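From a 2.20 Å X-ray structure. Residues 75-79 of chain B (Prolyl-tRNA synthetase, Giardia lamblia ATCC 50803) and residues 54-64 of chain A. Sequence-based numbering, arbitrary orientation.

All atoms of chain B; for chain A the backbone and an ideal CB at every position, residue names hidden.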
# COMPACT_ATOMS: atom_id res chain seq x y z
N SER B 75 -5.96 -13.33 -0.32
CA SER B 75 -6.57 -12.04 -0.69
C SER B 75 -6.17 -10.95 0.29
O SER B 75 -6.11 -11.16 1.50
CB SER B 75 -8.09 -12.15 -0.72
OG SER B 75 -8.53 -12.95 -1.80
N GLN B 76 -5.90 -9.77 -0.24
CA GLN B 76 -5.46 -8.67 0.59
C GLN B 76 -6.66 -8.06 1.30
O GLN B 76 -7.74 -7.93 0.71
CB GLN B 76 -4.72 -7.60 -0.21
CG GLN B 76 -3.91 -6.67 0.73
CD GLN B 76 -2.91 -5.79 0.00
OE1 GLN B 76 -2.74 -5.90 -1.20
NE2 GLN B 76 -2.26 -4.91 0.74
N ILE B 77 -6.46 -7.71 2.56
CA ILE B 77 -7.47 -7.06 3.36
C ILE B 77 -6.79 -6.01 4.24
O ILE B 77 -5.57 -5.86 4.19
CB ILE B 77 -8.20 -8.08 4.27
CG1 ILE B 77 -7.25 -8.69 5.31
CG2 ILE B 77 -8.85 -9.17 3.44
CD1 ILE B 77 -7.95 -9.59 6.30
N LEU B 78 -7.58 -5.30 5.04
CA LEU B 78 -7.02 -4.45 6.09
C LEU B 78 -7.90 -4.42 7.33
O LEU B 78 -9.11 -4.12 7.25
CB LEU B 78 -6.78 -3.02 5.59
CG LEU B 78 -6.09 -2.07 6.58
CD1 LEU B 78 -4.70 -2.60 6.95
CD2 LEU B 78 -5.97 -0.67 6.02
N PHE B 79 -7.28 -4.73 8.47
CA PHE B 79 -7.89 -4.66 9.78
C PHE B 79 -7.53 -3.33 10.43
O PHE B 79 -6.54 -2.72 10.05
CB PHE B 79 -7.39 -5.81 10.68
CG PHE B 79 -8.28 -7.03 10.66
CD1 PHE B 79 -8.39 -7.80 9.52
CD2 PHE B 79 -9.02 -7.38 11.78
CE1 PHE B 79 -9.22 -8.92 9.50
CE2 PHE B 79 -9.83 -8.49 11.77
CZ PHE B 79 -9.94 -9.26 10.62
N UNK A 54 -14.02 -5.37 -0.78
CA UNK A 54 -13.98 -3.93 -0.52
C UNK A 54 -12.58 -3.35 -0.56
O UNK A 54 -12.39 -2.23 -1.07
CB UNK A 54 -14.61 -3.63 0.84
N UNK A 55 -11.61 -4.08 -0.01
CA UNK A 55 -10.23 -3.58 0.03
C UNK A 55 -9.61 -3.47 -1.34
O UNK A 55 -8.78 -2.59 -1.56
CB UNK A 55 -9.36 -4.49 0.90
N UNK A 56 -9.96 -4.38 -2.25
CA UNK A 56 -9.47 -4.24 -3.62
C UNK A 56 -9.80 -2.83 -4.13
O UNK A 56 -8.96 -2.17 -4.73
CB UNK A 56 -10.08 -5.31 -4.53
N UNK A 57 -11.01 -2.36 -3.83
CA UNK A 57 -11.50 -1.08 -4.36
C UNK A 57 -10.73 0.10 -3.77
O UNK A 57 -10.20 0.93 -4.50
CB UNK A 57 -12.99 -0.92 -4.07
N UNK A 58 -10.66 0.16 -2.44
CA UNK A 58 -9.93 1.20 -1.74
C UNK A 58 -8.46 1.21 -2.18
O UNK A 58 -7.86 2.26 -2.37
CB UNK A 58 -10.04 1.00 -0.23
N UNK A 59 -7.89 0.02 -2.33
CA UNK A 59 -6.50 -0.11 -2.73
C UNK A 59 -6.26 0.37 -4.17
O UNK A 59 -5.26 1.04 -4.43
CB UNK A 59 -6.06 -1.57 -2.58
N UNK A 60 -7.19 0.06 -5.07
CA UNK A 60 -7.12 0.56 -6.46
C UNK A 60 -7.13 2.10 -6.51
O UNK A 60 -6.40 2.71 -7.29
CB UNK A 60 -8.29 0.01 -7.28
N UNK A 61 -7.96 2.72 -5.68
CA UNK A 61 -8.07 4.17 -5.65
C UNK A 61 -6.79 4.83 -5.12
O UNK A 61 -6.30 5.79 -5.69
CB UNK A 61 -9.27 4.58 -4.79
N UNK A 62 -6.26 4.30 -4.03
CA UNK A 62 -5.06 4.88 -3.45
C UNK A 62 -3.81 4.63 -4.30
O UNK A 62 -2.99 5.53 -4.46
CB UNK A 62 -4.85 4.32 -2.04
N UNK A 63 -3.70 3.44 -4.90
CA UNK A 63 -2.62 3.15 -5.84
C UNK A 63 -2.64 4.12 -7.03
O UNK A 63 -1.60 4.64 -7.42
CB UNK A 63 -2.73 1.71 -6.34
N UNK A 64 -3.82 4.39 -7.59
CA UNK A 64 -3.96 5.38 -8.65
C UNK A 64 -3.48 6.76 -8.19
O UNK A 64 -2.75 7.43 -8.92
CB UNK A 64 -5.42 5.46 -9.11

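Residues 54-64 of chain A form a continuous stretch of helix, with phi/psi values near -60/-40 throughout, and positions 55, 59 and 63, about one turn apart, face segment 75-79 of chain B, with the backbone closest at 55. Position 54 has nothing of that segment within 5.5 Å of its ideal CB, and its helical backbone angles are open to any ordinary residue, so chain B does little to narrow the choice. The deposited residue is glycine; Gly54(A) O accepts a hydrogen bond from the backbone N of position 58 at 3.3 Å.

Position 55 is the most constrained. Its CA-to-CB bond points toward chain B, and its ideal CB lies 3.8 Å from Gln76(B) O, 4.0 Å from Ile77(B) CA and 4.6 Å from Leu78(B) N. Ahead of it run the aliphatic part of Gln76(B), the backbone of Ile77(B) and the side chain of Leu78(B). A large apolar side chain suits this surface: leucine or methionine could cover part of it, whereas a flat ring can spread along the backbone. The residue is Phe55(A), in the t rotamer (chi1 -174°), and it supplies most of the surface that chain A buries here (104 Å²). Ile77(B) C lies over one face of its ring, while the neighbouring side chains approach obliquely, with Gln76(B) CG 3.4 Å from Phe55(A) CE2 and Leu78(B) CB 3.6 Å from Phe55(A) CE1. The CA-to-CB bond of Ile77(B) points away, and its backbone faces the ring; Ile77(B) CA is 4.0 Å from Phe55(A) CG.

Positions 56, 57 and 58 turn off this line. The CA-to-CB bond at 56 points sideways, and those at 57 and 58 are out of reach, so many helix-compatible residues would serve. They are Phe56(A), Met57(A) and Glu58(A), none of which touches the segment; Glu58(A) OE2 is hydrogen-bonded elsewhere in the structure.

One turn after 55, position 59 again points toward chain B, but its ideal CB has no neighbour there within 5.5 Å. The amide end of Gln76(B) lies ahead, favouring a medium-sized polar residue, though a small one would also fit. Asn59(A) occupies the site and makes only a loose contact, its OD1 standing 4.3 Å from Gln76(B) OE1; two carbonyl oxygens cannot hydrogen-bond to each other.

Positions 60, 61 and 62 are out of reach of this segment, so any helix-compatible residue would serve; they are Ala60(A), Ile61(A) and Met62(A).

Position 63 faces chain B from a greater distance. A short side chain would fall well short, while a long one, such as lysine or arginine, could extend toward the oxygen of the Gln76(B) amide. Arg63(A) does extend that way, but its NH2 stays 4.1 Å from Gln76(B) OE1, too far for a hydrogen bond, so the two polar groups are merely neighbours. Position 64 is also out of reach and equally permissive; Leu64(A) takes no part. The contact therefore rests chiefly on apolar packing around a single aromatic ring, with no hydrogen bond across the stretches.

Chain A (54-64) GFFMENAIMRL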
# COMPACT_ATOMS: atom_id res chain seq x y z
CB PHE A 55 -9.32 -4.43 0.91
CG PHE A 55 -7.96 -3.83 1.08
CD1 PHE A 55 -7.76 -2.75 1.92
CD2 PHE A 55 -6.88 -4.29 0.34
CE1 PHE A 55 -6.51 -2.17 2.06
CE2 PHE A 55 -5.63 -3.71 0.48
CZ PHE A 55 -5.45 -2.65 1.34
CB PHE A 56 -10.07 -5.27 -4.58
CG PHE A 56 -9.54 -5.15 -5.98
CD1 PHE A 56 -8.45 -5.91 -6.38
CD2 PHE A 56 -10.08 -4.23 -6.87
CE1 PHE A 56 -7.92 -5.77 -7.65
CE2 PHE A 56 -9.55 -4.09 -8.16
CZ PHE A 56 -8.48 -4.85 -8.54
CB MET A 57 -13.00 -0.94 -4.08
CG MET A 57 -13.85 -2.09 -4.61
SD MET A 57 -15.58 -1.90 -4.15
CE MET A 57 -16.31 -3.44 -4.72
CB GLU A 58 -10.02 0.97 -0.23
CG GLU A 58 -9.15 1.91 0.61
CD GLU A 58 -9.62 3.37 0.59
OE1 GLU A 58 -10.63 3.68 -0.06
OE2 GLU A 58 -8.96 4.21 1.24
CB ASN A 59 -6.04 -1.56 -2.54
CG ASN A 59 -4.55 -1.70 -2.53
OD1 ASN A 59 -3.98 -2.38 -3.38
ND2 ASN A 59 -3.90 -1.03 -1.59
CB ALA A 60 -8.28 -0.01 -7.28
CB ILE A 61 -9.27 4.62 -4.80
CG1 ILE A 61 -10.57 4.23 -5.52
CG2 ILE A 61 -9.20 6.12 -4.53
CD1 ILE A 61 -11.83 4.44 -4.70
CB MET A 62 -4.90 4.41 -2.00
CG MET A 62 -6.06 4.86 -1.09
SD MET A 62 -6.17 6.66 -1.00
CE MET A 62 -7.83 6.94 -0.33
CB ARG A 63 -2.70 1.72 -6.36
CG ARG A 63 -2.51 0.66 -5.29
CD ARG A 63 -1.06 0.45 -4.92
NE ARG A 63 -0.94 -0.47 -3.79
CZ ARG A 63 -1.08 -1.79 -3.85
NH1 ARG A 63 -1.37 -2.39 -5.01
NH2 ARG A 63 -0.94 -2.53 -2.75
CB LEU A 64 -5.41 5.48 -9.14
CG LEU A 64 -5.70 6.53 -10.23
CD1 LEU A 64 -4.95 6.22 -11.52
CD2 LEU A 64 -7.21 6.63 -10.48
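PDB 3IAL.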